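Extracellular ligand-binding receptor (Sphaerobacter thermophilus, PDB 4ZPJ) probably serves as the substrate-binding component of an ABC transporter, a leucine-binding-protein relative that captures a small molecule outside the membrane for import. Local coordinates at residues E53-G58 with G90-E95; D119-I124 with A143-I148; L80-A85 with R346-A351; S165-R170 with A364-L369; L61-P66 with L96-S101. All coordinates share one frame; numbering follows the deposited sequence.

Interaction 1. Residues E53-G58 with G90-E95; sequences EPIRIG and GGRPVE. With ZN (zinc ion), chain L.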
# COMPACT_ATOMS: atom_id res chain seq x y z
N GLU A 53 12.17 -30.70 -7.55
CA GLU A 53 13.26 -29.92 -6.88
C GLU A 53 12.95 -28.41 -6.85
O GLU A 53 12.86 -27.84 -5.76
CB GLU A 53 14.62 -30.21 -7.52
CG GLU A 53 15.78 -29.30 -7.13
CD GLU A 53 16.59 -29.88 -5.98
OE1 GLU A 53 15.94 -30.15 -4.96
OE2 GLU A 53 17.83 -30.12 -6.11
N PRO A 54 12.78 -27.76 -8.03
CA PRO A 54 12.62 -26.31 -7.88
C PRO A 54 11.29 -25.90 -7.26
O PRO A 54 10.27 -26.58 -7.40
CB PRO A 54 12.78 -25.76 -9.30
CG PRO A 54 13.53 -26.85 -10.03
CD PRO A 54 12.95 -28.12 -9.45
N ILE A 55 11.34 -24.78 -6.54
CA ILE A 55 10.17 -24.21 -5.92
C ILE A 55 9.68 -23.19 -6.91
O ILE A 55 10.35 -22.21 -7.15
CB ILE A 55 10.56 -23.58 -4.60
CG1 ILE A 55 10.96 -24.67 -3.60
CG2 ILE A 55 9.41 -22.77 -4.01
CD1 ILE A 55 11.48 -24.12 -2.28
N ARG A 56 8.51 -23.41 -7.49
CA ARG A 56 7.99 -22.51 -8.50
C ARG A 56 6.97 -21.51 -7.97
O ARG A 56 5.92 -21.86 -7.47
CB ARG A 56 7.40 -23.31 -9.64
CG ARG A 56 8.42 -23.95 -10.58
CD ARG A 56 7.72 -24.78 -11.68
NE ARG A 56 6.73 -25.71 -11.10
CZ ARG A 56 7.00 -26.94 -10.63
NH1 ARG A 56 8.23 -27.43 -10.72
NH2 ARG A 56 6.01 -27.67 -10.08
N ILE A 57 7.29 -20.25 -8.14
CA ILE A 57 6.50 -19.19 -7.65
C ILE A 57 6.05 -18.24 -8.75
O ILE A 57 6.87 -17.63 -9.44
CB ILE A 57 7.32 -18.38 -6.67
CG1 ILE A 57 7.70 -19.27 -5.50
CG2 ILE A 57 6.48 -17.21 -6.20
CD1 ILE A 57 8.71 -18.62 -4.58
N GLY A 58 4.76 -18.09 -8.90
CA GLY A 58 4.22 -17.22 -9.94
C GLY A 58 4.16 -15.81 -9.44
O GLY A 58 3.90 -15.59 -8.27
N GLY A 90 15.54 -25.17 1.88
CA GLY A 90 15.75 -26.58 2.15
C GLY A 90 16.44 -27.32 1.02
O GLY A 90 16.04 -28.43 0.70
N GLY A 91 17.47 -26.71 0.43
CA GLY A 91 18.20 -27.31 -0.71
C GLY A 91 17.49 -27.17 -2.05
O GLY A 91 17.92 -27.75 -3.03
N ARG A 92 16.41 -26.40 -2.10
CA ARG A 92 15.60 -26.32 -3.30
C ARG A 92 15.65 -24.90 -3.86
O ARG A 92 15.38 -23.97 -3.14
CB ARG A 92 14.15 -26.73 -3.03
CG ARG A 92 13.97 -28.21 -2.70
CD ARG A 92 12.51 -28.52 -2.42
NE ARG A 92 11.68 -28.36 -3.61
CZ ARG A 92 10.39 -28.72 -3.71
NH1 ARG A 92 9.77 -29.25 -2.67
NH2 ARG A 92 9.72 -28.51 -4.86
N PRO A 93 16.01 -24.76 -5.14
CA PRO A 93 16.15 -23.45 -5.73
C PRO A 93 14.76 -22.89 -6.02
O PRO A 93 13.87 -23.65 -6.44
CB PRO A 93 16.92 -23.74 -7.06
CG PRO A 93 16.50 -25.11 -7.45
CD PRO A 93 16.22 -25.84 -6.13
N VAL A 94 14.59 -21.59 -5.83
CA VAL A 94 13.35 -20.92 -6.23
C VAL A 94 13.44 -20.52 -7.70
O VAL A 94 14.50 -20.14 -8.17
CB VAL A 94 13.13 -19.61 -5.44
CG1 VAL A 94 11.83 -18.94 -5.87
CG2 VAL A 94 13.07 -19.89 -3.96
N GLU A 95 12.35 -20.63 -8.43
CA GLU A 95 12.26 -19.92 -9.68
C GLU A 95 10.99 -19.08 -9.78
O GLU A 95 9.87 -19.58 -9.68
CB GLU A 95 12.47 -20.84 -10.89
CG GLU A 95 11.53 -22.01 -11.01
CD GLU A 95 11.85 -22.90 -12.21
OE1 GLU A 95 10.96 -23.06 -13.07
OE2 GLU A 95 13.00 -23.43 -12.31
ZN ZN L . 12.04 -22.86 -15.01
O HOH W 1 13.61 -22.41 -14.37
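Arg-92 meets the residues leading into the neighbouring strand with the edge of its guanidinium. NE donates to Glu-53 O at 2.5 Å; that oxygen lies in the guanidinium plane, although the donor sits above the carbonyl plane. NH2 reaches Pro-54 O at 3.2 Å and adds a weak bond to Glu-53 O, so one group holds two successive carbonyls, with Ile-55 CG1 over one of its faces. A single bend in the arginine chain (chi3 67°) turns it there, and Glu-360 forms a salt bridge with NH2. An alanine here would remove these side-chain bonds and would probably loosen the residues leading into the strand. Behind this grip the main chains pair in parallel: Ile-55 N to Pro-93 O (2.8 Å), Glu-95 N to Ile-55 O (2.9 Å) and Ile-57 N to Glu-95 O (3.1 Å). Ile-57 CD1 presses tightly on Val-94 CG1, at 3.4 Å. On the opposite face Arg-56 and Glu-95 lie side by side; Glu-95 OE1 binds a zinc ion at 2.2 Å, while Arg-56 NE donates to Arg-120 O. Strand 92-100 runs between strands 88-89 and 55-61, and Ile-55 and Ile-57 meet helix 336-354 through Leu-352 and Ile-348.

Interaction 2. Residues D119-I124 with A143-I148; sequences DRVHLI and AEMPTI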
# COMPACT_ATOMS: atom_id res chain seq x y z
N ASP A 119 2.37 -23.49 -15.93
CA ASP A 119 3.63 -23.40 -15.21
C ASP A 119 3.63 -24.21 -13.91
O ASP A 119 4.70 -24.48 -13.37
CB ASP A 119 3.96 -21.93 -15.00
CG ASP A 119 4.24 -21.23 -16.32
OD1 ASP A 119 5.10 -21.76 -17.06
OD2 ASP A 119 3.63 -20.18 -16.67
N ARG A 120 2.45 -24.58 -13.43
CA ARG A 120 2.30 -25.41 -12.25
C ARG A 120 3.02 -24.78 -11.05
O ARG A 120 3.78 -25.39 -10.37
CB ARG A 120 2.76 -26.84 -12.54
CG ARG A 120 1.94 -27.56 -13.65
CD ARG A 120 0.49 -27.81 -13.20
NE ARG A 120 -0.36 -28.43 -14.22
CZ ARG A 120 -1.57 -28.96 -13.99
NH1 ARG A 120 -2.10 -28.97 -12.77
NH2 ARG A 120 -2.25 -29.50 -15.00
N VAL A 121 2.73 -23.53 -10.78
CA VAL A 121 3.37 -22.87 -9.67
C VAL A 121 2.74 -23.28 -8.36
O VAL A 121 1.60 -23.66 -8.30
CB VAL A 121 3.37 -21.34 -9.84
CG1 VAL A 121 4.04 -20.96 -11.14
CG2 VAL A 121 1.97 -20.74 -9.78
N HIS A 122 3.50 -23.18 -7.28
CA HIS A 122 3.05 -23.62 -5.98
C HIS A 122 2.48 -22.47 -5.14
O HIS A 122 1.88 -22.70 -4.11
CB HIS A 122 4.24 -24.25 -5.25
CG HIS A 122 4.83 -25.42 -5.99
ND1 HIS A 122 6.19 -25.54 -6.22
CD2 HIS A 122 4.25 -26.50 -6.57
CE1 HIS A 122 6.42 -26.66 -6.88
NE2 HIS A 122 5.26 -27.26 -7.11
N LEU A 123 2.68 -21.24 -5.62
CA LEU A 123 2.33 -20.03 -4.92
C LEU A 123 2.27 -18.87 -5.92
O LEU A 123 3.08 -18.81 -6.84
CB LEU A 123 3.39 -19.77 -3.83
CG LEU A 123 3.13 -18.51 -3.01
CD1 LEU A 123 3.58 -18.63 -1.56
CD2 LEU A 123 3.80 -17.32 -3.66
N ILE A 124 1.37 -17.91 -5.72
CA ILE A 124 1.31 -16.70 -6.54
C ILE A 124 1.43 -15.47 -5.69
O ILE A 124 0.79 -15.38 -4.65
CB ILE A 124 0.02 -16.67 -7.37
CG1 ILE A 124 0.20 -17.51 -8.66
CG2 ILE A 124 -0.36 -15.27 -7.84
CD1 ILE A 124 -1.09 -17.68 -9.41
N ALA A 143 -8.77 -23.07 -7.58
CA ALA A 143 -7.53 -23.83 -7.75
C ALA A 143 -6.76 -24.13 -6.42
O ALA A 143 -5.76 -24.82 -6.42
CB ALA A 143 -6.63 -23.12 -8.75
N GLU A 144 -7.27 -23.65 -5.29
CA GLU A 144 -6.61 -23.87 -3.98
C GLU A 144 -5.14 -23.43 -4.05
O GLU A 144 -4.24 -24.13 -3.62
CB GLU A 144 -6.82 -25.32 -3.48
CG GLU A 144 -8.31 -25.74 -3.47
CD GLU A 144 -8.62 -27.12 -2.83
OE1 GLU A 144 -7.70 -27.69 -2.21
OE2 GLU A 144 -9.78 -27.63 -2.93
N MSE A 145 -4.95 -22.22 -4.57
CA MSE A 145 -3.64 -21.63 -4.79
C MSE A 145 -3.31 -20.58 -3.77
O MSE A 145 -3.95 -19.50 -3.73
CB MSE A 145 -3.71 -20.95 -6.14
CG MSE A 145 -2.45 -20.20 -6.51
SE MSE A 145 -0.84 -21.34 -6.67
CE MSE A 145 -1.64 -22.78 -7.75
N PRO A 146 -2.27 -20.82 -2.97
CA PRO A 146 -1.85 -19.82 -2.02
C PRO A 146 -1.39 -18.58 -2.73
O PRO A 146 -0.65 -18.65 -3.72
CB PRO A 146 -0.68 -20.51 -1.26
CG PRO A 146 -0.95 -21.97 -1.47
CD PRO A 146 -1.42 -22.02 -2.90
N THR A 147 -1.88 -17.44 -2.28
CA THR A 147 -1.74 -16.20 -3.03
C THR A 147 -1.35 -15.08 -2.07
O THR A 147 -1.97 -14.95 -1.03
CB THR A 147 -3.08 -15.86 -3.70
OG1 THR A 147 -3.45 -16.91 -4.59
CG2 THR A 147 -2.95 -14.58 -4.44
N ILE A 148 -0.32 -14.33 -2.42
CA ILE A 148 0.15 -13.22 -1.58
C ILE A 148 -0.10 -11.91 -2.37
O ILE A 148 0.62 -11.63 -3.34
CB ILE A 148 1.67 -13.26 -1.32
CG1 ILE A 148 2.18 -14.62 -0.89
CG2 ILE A 148 2.08 -12.26 -0.27
CD1 ILE A 148 1.79 -15.08 0.43
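Two main-chain bonds carry the pairing. Ile-124 N donates to Pro-146 O at 2.9 Å, and Ile-124 O accepts from Ile-148 N at 2.7 Å; both donors approach nearly along the C=O axis. Each acceptor also receives a CA-H contact, Leu-123 CA to Pro-146 O (3.5 Å) and Thr-147 CA to Ile-124 O (3.1 Å). The amide and carbonyl of Thr-147 are used by Tyr-167 and Phe-169, just before and in the next strand, and its OG1 donates to Met-145 O at 2.8 Å from above the carbonyl plane, which fixes the hydroxyl beside its own backbone N. This is the closing of a beta-alpha-beta unit: helix 130-142 ends in a Schellman motif at Glu-144, whose carbonyl accepts from Lys-362, and the chain enters strand 147-149 parallel to strand 123-126. Met-145 is selenomethionine, and two bends (chi2 62°, chi3 46°) fold its tip back along the other segment, so that CE lies 3.4 Å from Val-121 O and SE 4.2 Å from Val-121 CG2. Its CG meets Ile-124 CD1, crossing at about a right angle. On the far side of strand 123-126, Leu-123 bonds to Gly-58, and His-122 ND1 takes a weak bond from Arg-56 N.

Interaction 3. Residues L80-A85 with R346-A351; sequences LALDQA and RVIAEA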
# COMPACT_ATOMS: atom_id res chain seq x y z
N LEU A 80 14.53 -8.34 -4.18
CA LEU A 80 15.46 -8.00 -3.13
C LEU A 80 15.32 -8.90 -1.89
O LEU A 80 16.32 -9.36 -1.39
CB LEU A 80 15.27 -6.53 -2.74
CG LEU A 80 16.25 -6.12 -1.68
CD1 LEU A 80 17.66 -6.19 -2.25
CD2 LEU A 80 15.99 -4.73 -1.16
N ALA A 81 14.09 -9.19 -1.46
CA ALA A 81 13.87 -10.07 -0.27
C ALA A 81 14.22 -11.47 -0.55
O ALA A 81 14.83 -12.11 0.28
CB ALA A 81 12.45 -10.07 0.20
N LEU A 82 13.86 -11.97 -1.73
CA LEU A 82 14.19 -13.34 -2.02
C LEU A 82 15.70 -13.54 -2.18
O LEU A 82 16.25 -14.56 -1.76
CB LEU A 82 13.40 -13.88 -3.22
CG LEU A 82 11.90 -13.93 -2.87
CD1 LEU A 82 11.03 -14.17 -4.08
CD2 LEU A 82 11.61 -14.97 -1.81
N ASP A 83 16.39 -12.58 -2.76
CA ASP A 83 17.84 -12.64 -2.83
C ASP A 83 18.54 -12.58 -1.47
O ASP A 83 19.51 -13.28 -1.27
CB ASP A 83 18.39 -11.55 -3.77
CG ASP A 83 18.09 -11.84 -5.22
OD1 ASP A 83 17.63 -12.98 -5.43
OD2 ASP A 83 18.34 -11.01 -6.15
N GLN A 84 18.04 -11.78 -0.52
CA GLN A 84 18.69 -11.77 0.81
C GLN A 84 18.60 -13.11 1.49
O GLN A 84 19.49 -13.48 2.25
CB GLN A 84 18.07 -10.76 1.73
CG GLN A 84 18.29 -9.38 1.26
CD GLN A 84 17.71 -8.37 2.20
OE1 GLN A 84 18.34 -7.36 2.41
NE2 GLN A 84 16.54 -8.66 2.81
N ALA A 85 17.51 -13.82 1.21
CA ALA A 85 17.29 -15.17 1.67
C ALA A 85 18.04 -16.22 0.84
O ALA A 85 17.94 -17.40 1.13
CB ALA A 85 15.80 -15.46 1.64
N ARG A 346 9.57 -11.45 2.01
CA ARG A 346 10.01 -11.88 3.34
C ARG A 346 9.02 -12.88 3.91
O ARG A 346 9.40 -13.88 4.49
CB ARG A 346 10.08 -10.71 4.33
CG ARG A 346 11.39 -10.03 4.52
CD ARG A 346 12.56 -10.92 4.94
NE ARG A 346 12.53 -11.41 6.31
CZ ARG A 346 12.78 -10.66 7.38
NH1 ARG A 346 13.07 -9.37 7.28
NH2 ARG A 346 12.74 -11.21 8.57
N VAL A 347 7.74 -12.60 3.75
CA VAL A 347 6.72 -13.54 4.13
C VAL A 347 6.99 -14.90 3.45
O VAL A 347 6.95 -15.95 4.10
CB VAL A 347 5.34 -13.04 3.69
CG1 VAL A 347 4.33 -14.16 3.69
CG2 VAL A 347 4.88 -11.88 4.57
N ILE A 348 7.30 -14.88 2.15
CA ILE A 348 7.42 -16.11 1.40
C ILE A 348 8.61 -16.80 1.93
O ILE A 348 8.56 -17.98 2.22
CB ILE A 348 7.59 -15.83 -0.09
CG1 ILE A 348 6.24 -15.43 -0.66
CG2 ILE A 348 8.11 -17.04 -0.79
CD1 ILE A 348 6.32 -14.79 -2.00
N ALA A 349 9.68 -16.03 2.12
CA ALA A 349 10.95 -16.57 2.62
C ALA A 349 10.83 -17.17 4.01
O ALA A 349 11.41 -18.21 4.28
CB ALA A 349 12.04 -15.51 2.58
N GLU A 350 10.07 -16.52 4.89
CA GLU A 350 9.89 -17.02 6.24
C GLU A 350 9.03 -18.27 6.21
O GLU A 350 9.30 -19.22 6.95
CB GLU A 350 9.23 -15.97 7.13
CG GLU A 350 10.07 -14.73 7.26
CD GLU A 350 11.07 -14.77 8.42
OE1 GLU A 350 10.76 -15.33 9.49
OE2 GLU A 350 12.17 -14.21 8.28
N ALA A 351 8.00 -18.28 5.36
CA ALA A 351 7.13 -19.45 5.33
C ALA A 351 7.89 -20.64 4.76
O ALA A 351 7.83 -21.75 5.31
CB ALA A 351 5.87 -19.21 4.54
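Ala-81 makes the nearest backbone approach: its CB points at the other helix and lies 3.7 Å from Arg-346 N, with the CG of that arginine at 4.4 Å. The small methyl lets the CA atoms of Ala-81 and Arg-346 come within 5.6 Å of each other. Next comes Leu-82, whose CG stands anti to the carbonyl carbon (chi1 -66°); with chi2 at 168° this carries CD2 across to Ile-348 CG2 at 4.2 Å and to Ala-349 CB at 4.4 Å, while CD1 rests against Leu-96 of the sheet. Asp-83 forms a salt bridge with Arg-328, and Gln-84 NE2 bonds to Tyr-342 OH, so both polar groups find partners outside this pair of residue ranges. One turn beyond Ala-81, Ala-85 closes the contact methyl to methyl, its CB 3.9 Å from Ala-349 CB. No hydrogen bond joins the two segments. Arg-346 turns its guanidinium edge to Glu-350 of its own helix, NH2 to OE2 at 3.1 Å, besides a cation-pi contact with Phe-374. The short helical segments run 30° apart, with axes 8.9 Å from each other. Helix 68-84 lies on the sheet through Leu-82, and helix 336-354 covers the same face: the layer of helices flanking the sheet in an alpha/beta lobe of a periplasmic binding protein, with helix 336-354 supplied by a much later part of the chain than helix 68-84.

Interaction 4. Residues S165-R170 with A364-L369; sequences SPYLFR and ALLEAL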
# COMPACT_ATOMS: atom_id res chain seq x y z
N SER A 165 -10.69 -15.90 1.89
CA SER A 165 -10.43 -17.33 1.77
C SER A 165 -9.12 -17.64 2.47
O SER A 165 -8.23 -16.81 2.48
CB SER A 165 -10.35 -17.68 0.24
OG SER A 165 -9.63 -18.86 -0.02
N PRO A 166 -8.96 -18.86 2.99
CA PRO A 166 -7.65 -19.25 3.59
C PRO A 166 -6.50 -19.28 2.57
O PRO A 166 -5.35 -19.22 2.97
CB PRO A 166 -7.88 -20.63 4.13
CG PRO A 166 -9.28 -21.04 3.78
CD PRO A 166 -9.98 -19.90 3.08
N TYR A 167 -6.80 -19.35 1.28
CA TYR A 167 -5.76 -19.27 0.28
C TYR A 167 -5.28 -17.83 -0.00
O TYR A 167 -4.21 -17.67 -0.56
CB TYR A 167 -6.19 -19.98 -1.02
CG TYR A 167 -6.43 -21.44 -0.78
CD1 TYR A 167 -5.37 -22.32 -0.68
CD2 TYR A 167 -7.71 -21.95 -0.66
CE1 TYR A 167 -5.58 -23.67 -0.42
CE2 TYR A 167 -7.92 -23.30 -0.41
CZ TYR A 167 -6.86 -24.14 -0.27
OH TYR A 167 -7.05 -25.49 -0.03
N LEU A 168 -6.01 -16.79 0.43
CA LEU A 168 -5.66 -15.39 0.14
C LEU A 168 -5.08 -14.65 1.34
O LEU A 168 -5.68 -14.62 2.40
CB LEU A 168 -6.88 -14.61 -0.34
CG LEU A 168 -7.63 -15.29 -1.50
CD1 LEU A 168 -8.90 -14.53 -1.86
CD2 LEU A 168 -6.73 -15.45 -2.69
N PHE A 169 -3.91 -14.09 1.15
CA PHE A 169 -3.23 -13.26 2.11
C PHE A 169 -2.96 -11.93 1.48
O PHE A 169 -2.70 -11.86 0.27
CB PHE A 169 -1.88 -13.90 2.51
CG PHE A 169 -1.99 -15.24 3.17
CD1 PHE A 169 -2.18 -16.40 2.41
CD2 PHE A 169 -1.85 -15.36 4.51
CE1 PHE A 169 -2.30 -17.65 3.02
CE2 PHE A 169 -1.92 -16.62 5.15
CZ PHE A 169 -2.14 -17.76 4.39
N ARG A 170 -2.96 -10.88 2.28
CA ARG A 170 -2.61 -9.58 1.77
C ARG A 170 -1.57 -8.92 2.62
O ARG A 170 -1.73 -8.86 3.84
CB ARG A 170 -3.87 -8.71 1.66
CG ARG A 170 -3.58 -7.32 1.15
CD ARG A 170 -4.71 -6.82 0.26
NE ARG A 170 -5.87 -6.54 1.04
CZ ARG A 170 -7.06 -6.20 0.56
NH1 ARG A 170 -7.29 -6.08 -0.76
NH2 ARG A 170 -8.04 -5.94 1.41
N ALA A 364 0.70 -27.41 5.35
CA ALA A 364 1.82 -26.85 6.09
C ALA A 364 2.21 -25.46 5.55
O ALA A 364 2.55 -24.60 6.30
CB ALA A 364 3.02 -27.80 6.01
N LEU A 365 2.14 -25.24 4.24
CA LEU A 365 2.45 -23.93 3.70
C LEU A 365 1.50 -22.85 4.24
O LEU A 365 1.93 -21.75 4.69
CB LEU A 365 2.38 -23.99 2.19
CG LEU A 365 2.65 -22.69 1.44
CD1 LEU A 365 3.95 -22.07 1.90
CD2 LEU A 365 2.61 -22.96 -0.09
N LEU A 366 0.22 -23.16 4.21
CA LEU A 366 -0.77 -22.21 4.71
C LEU A 366 -0.67 -21.94 6.17
O LEU A 366 -0.86 -20.76 6.57
CB LEU A 366 -2.18 -22.70 4.46
CG LEU A 366 -2.62 -22.86 3.02
CD1 LEU A 366 -4.07 -23.34 3.06
CD2 LEU A 366 -2.55 -21.57 2.26
N GLU A 367 -0.44 -22.99 6.97
CA GLU A 367 -0.27 -22.83 8.38
C GLU A 367 1.00 -22.03 8.62
O GLU A 367 1.02 -21.17 9.50
CB GLU A 367 -0.27 -24.17 9.18
CG GLU A 367 -1.46 -25.13 8.90
CD GLU A 367 -2.00 -25.94 10.10
OE1 GLU A 367 -2.66 -25.33 10.97
OE2 GLU A 367 -1.84 -27.21 10.14
N ALA A 368 2.06 -22.25 7.81
CA ALA A 368 3.30 -21.45 8.01
C ALA A 368 3.07 -19.94 7.63
O ALA A 368 3.46 -19.02 8.38
CB ALA A 368 4.51 -22.06 7.30
N LEU A 369 2.41 -19.69 6.52
CA LEU A 369 2.07 -18.29 6.15
C LEU A 369 1.25 -17.61 7.24
O LEU A 369 1.58 -16.48 7.62
CB LEU A 369 1.32 -18.22 4.86
CG LEU A 369 2.17 -18.57 3.68
CD1 LEU A 369 1.28 -19.06 2.55
CD2 LEU A 369 3.02 -17.38 3.22
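Aromatic contact comes first. Phe-169, with CG anti to the carbonyl carbon (chi1 -63°), carries its ring to helix 362-371, where CB of Leu-369 stands over one face, 3.9 Å from the ring centroid and 30° off the normal, a CH-pi contact. The nearest ring atom is CZ, 3.5 Å from that CB. Leu-366 O lies at the ring edge, near its plane, 3.9 Å from CZ, so the ring is met both over a face by a methylene and at its rim by a helix carbonyl. Apolar contact is centred on Leu-366, whose two branches divide the work: CD1 meets Tyr-167 CE1 at 3.8 Å, while CD2 touches Phe-169 CE1 at 4.0 Å; apart from these, CD2 comes within 3.7 Å of Pro-166 O. An alanine in place of Phe-169 would take away the ring and its CH-pi contact with Leu-369, and would probably leave the helix held less firmly against the strand. Hydrogen bonds do not cross between the segments; they shape the loop instead. Leu-168 N donates to Ser-165 O at 3.0 Å in a type I turn, and Tyr-167 N donates to Ser-165 OG at 3.2 Å, an ST turn. Gln-388 NE2 takes up the carbonyls of Pro-166 and Leu-168. Leu-369 touches Val-347 of the neighbouring helix, and through Ile-148 and Phe-169 helix 362-371 packs over strands 147-149 and 168-170, the latter the outermost strand of this sheet within the chain: helix-on-sheet packing of an alpha/beta layered lobe.

Interaction 5. Residues L61-P66 with L96-S101; sequences LTLSGP and LIIEDS. With ZN (zinc ion), chain H.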
# COMPACT_ATOMS: atom_id res chain seq x y z
N LEU A 61 1.79 -9.36 -12.15
CA LEU A 61 1.87 -7.93 -11.82
C LEU A 61 1.46 -7.13 -13.03
O LEU A 61 1.48 -7.65 -14.16
CB LEU A 61 3.30 -7.58 -11.34
CG LEU A 61 3.63 -7.95 -9.87
CD1 LEU A 61 5.10 -7.71 -9.54
CD2 LEU A 61 2.77 -7.21 -8.87
N THR A 62 1.10 -5.86 -12.80
CA THR A 62 0.90 -4.93 -13.90
C THR A 62 2.20 -4.26 -14.12
O THR A 62 2.64 -3.48 -13.25
CB THR A 62 -0.17 -3.86 -13.62
OG1 THR A 62 -1.44 -4.48 -13.58
CG2 THR A 62 -0.18 -2.83 -14.70
N LEU A 63 2.85 -4.58 -15.26
CA LEU A 63 4.21 -4.13 -15.46
C LEU A 63 4.42 -3.27 -16.70
O LEU A 63 5.55 -2.87 -16.94
CB LEU A 63 5.16 -5.31 -15.52
CG LEU A 63 5.30 -6.17 -14.25
CD1 LEU A 63 5.96 -7.51 -14.61
CD2 LEU A 63 6.09 -5.40 -13.22
N SER A 64 3.36 -3.02 -17.46
CA SER A 64 3.32 -2.06 -18.56
C SER A 64 1.99 -1.27 -18.48
O SER A 64 1.17 -1.54 -17.64
CB SER A 64 3.38 -2.78 -19.90
OG SER A 64 2.36 -3.75 -19.96
N GLY A 65 1.79 -0.32 -19.40
CA GLY A 65 0.72 0.69 -19.25
C GLY A 65 1.04 1.66 -18.10
O GLY A 65 2.04 1.53 -17.40
N PRO A 66 0.18 2.67 -17.90
CA PRO A 66 0.45 3.67 -16.86
C PRO A 66 0.53 3.09 -15.41
O PRO A 66 1.18 3.67 -14.53
CB PRO A 66 -0.71 4.66 -17.03
CG PRO A 66 -1.80 3.90 -17.71
CD PRO A 66 -1.14 2.83 -18.52
N LEU A 96 11.20 -17.80 -10.00
CA LEU A 96 10.13 -16.88 -10.26
C LEU A 96 9.67 -16.90 -11.69
O LEU A 96 10.46 -16.74 -12.58
CB LEU A 96 10.65 -15.49 -10.00
CG LEU A 96 11.03 -15.22 -8.58
CD1 LEU A 96 11.39 -13.74 -8.51
CD2 LEU A 96 9.91 -15.57 -7.64
N ILE A 97 8.39 -17.12 -11.90
CA ILE A 97 7.78 -17.03 -13.21
C ILE A 97 6.90 -15.77 -13.19
O ILE A 97 5.92 -15.69 -12.43
CB ILE A 97 6.95 -18.29 -13.57
CG1 ILE A 97 7.86 -19.51 -13.79
CG2 ILE A 97 6.24 -18.08 -14.92
CD1 ILE A 97 8.10 -20.32 -12.56
N ILE A 98 7.30 -14.77 -13.97
CA ILE A 98 6.70 -13.46 -13.93
C ILE A 98 5.80 -13.27 -15.14
O ILE A 98 6.25 -13.39 -16.29
CB ILE A 98 7.74 -12.30 -13.92
CG1 ILE A 98 8.41 -12.09 -12.56
CG2 ILE A 98 7.07 -10.96 -14.24
CD1 ILE A 98 9.27 -13.22 -12.06
N GLU A 99 4.53 -12.92 -14.88
CA GLU A 99 3.60 -12.55 -15.92
C GLU A 99 3.02 -11.15 -15.75
O GLU A 99 2.55 -10.76 -14.65
CB GLU A 99 2.48 -13.57 -15.98
CG GLU A 99 2.97 -14.94 -16.45
CD GLU A 99 3.48 -14.90 -17.85
OE1 GLU A 99 3.11 -13.94 -18.58
OE2 GLU A 99 4.25 -15.82 -18.25
N ASP A 100 3.07 -10.41 -16.85
CA ASP A 100 2.48 -9.05 -16.92
C ASP A 100 0.98 -9.13 -17.25
O ASP A 100 0.59 -9.73 -18.29
CB ASP A 100 3.20 -8.26 -18.03
CG ASP A 100 2.65 -6.85 -18.23
OD1 ASP A 100 1.83 -6.35 -17.41
OD2 ASP A 100 3.10 -6.23 -19.25
N SER A 101 0.16 -8.54 -16.39
CA SER A 101 -1.30 -8.49 -16.59
C SER A 101 -1.72 -7.26 -17.41
O SER A 101 -2.87 -7.17 -17.82
CB SER A 101 -2.04 -8.48 -15.26
OG SER A 101 -1.53 -7.49 -14.35
ZN ZN H . 4.64 -14.97 -20.36
O HOH W 2 6.62 -14.63 -19.08
O HOH W 3 3.18 -15.24 -20.93
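Asp-100 extends its carboxylate, CG anti to the backbone N (chi1 178°), over the loop that follows strand 55-61, and both oxygens are engaged there. Leu-63 N donates to OD1 of Asp-100 at 3.0 Å from above the carboxylate plane, whereas Ser-64 OG donates to OD2 at 2.7 Å on its syn lone pair. OD1 also accepts from Ala-102 N, two residues on, as in an Asx turn, so the same group ties the loop after strand 55-61 to the end of strand 92-100. The strand pairing continues behind: Leu-61 N donates to Glu-99 O at 3.0 Å, and Ser-101 N to Leu-61 O at 2.7 Å. These are the C-terminal ends of parallel strands, an edge that in type I periplasmic binding proteins commonly contributes to the cleft between lobes. Leu-63 CD1 packs on Ile-98 CG2 at 3.6 Å, the two side chains crossing at about a right angle. Glu-99 points away from the loop and binds a zinc ion through both oxygens, OE2 at 2.3 Å and OE1 at 2.6 Å. A zinc-bound water donates to Ile-98 O, and Lys-111 NZ bonds to Glu-99 OE1; Ser-101 OG bonds to Glu-132.

Interactions 1 and 5 pair the same two strands, 55-61 and 92-100, at opposite ends: the first is a surface contact gripped by an arginine, the second a partly buried one tied by an aspartate, and each carries a zinc-binding glutamate. Interaction 2, buried, extends that sheet, and strand 147-149 in turn pairs with strand 168-170, which interaction 4 joins to helix 362-371. Interaction 3, also buried, rests on small apolar contacts, with no hydrogen bond between its segments, and interaction 4, partly buried, on apolar and CH-pi contacts. Their helices 336-354 and 362-371 pack on each other, whereas the strand-strand contacts 1, 2 and 5 all have main-chain bonds, joined in 1 and 5 by side-chain bonds.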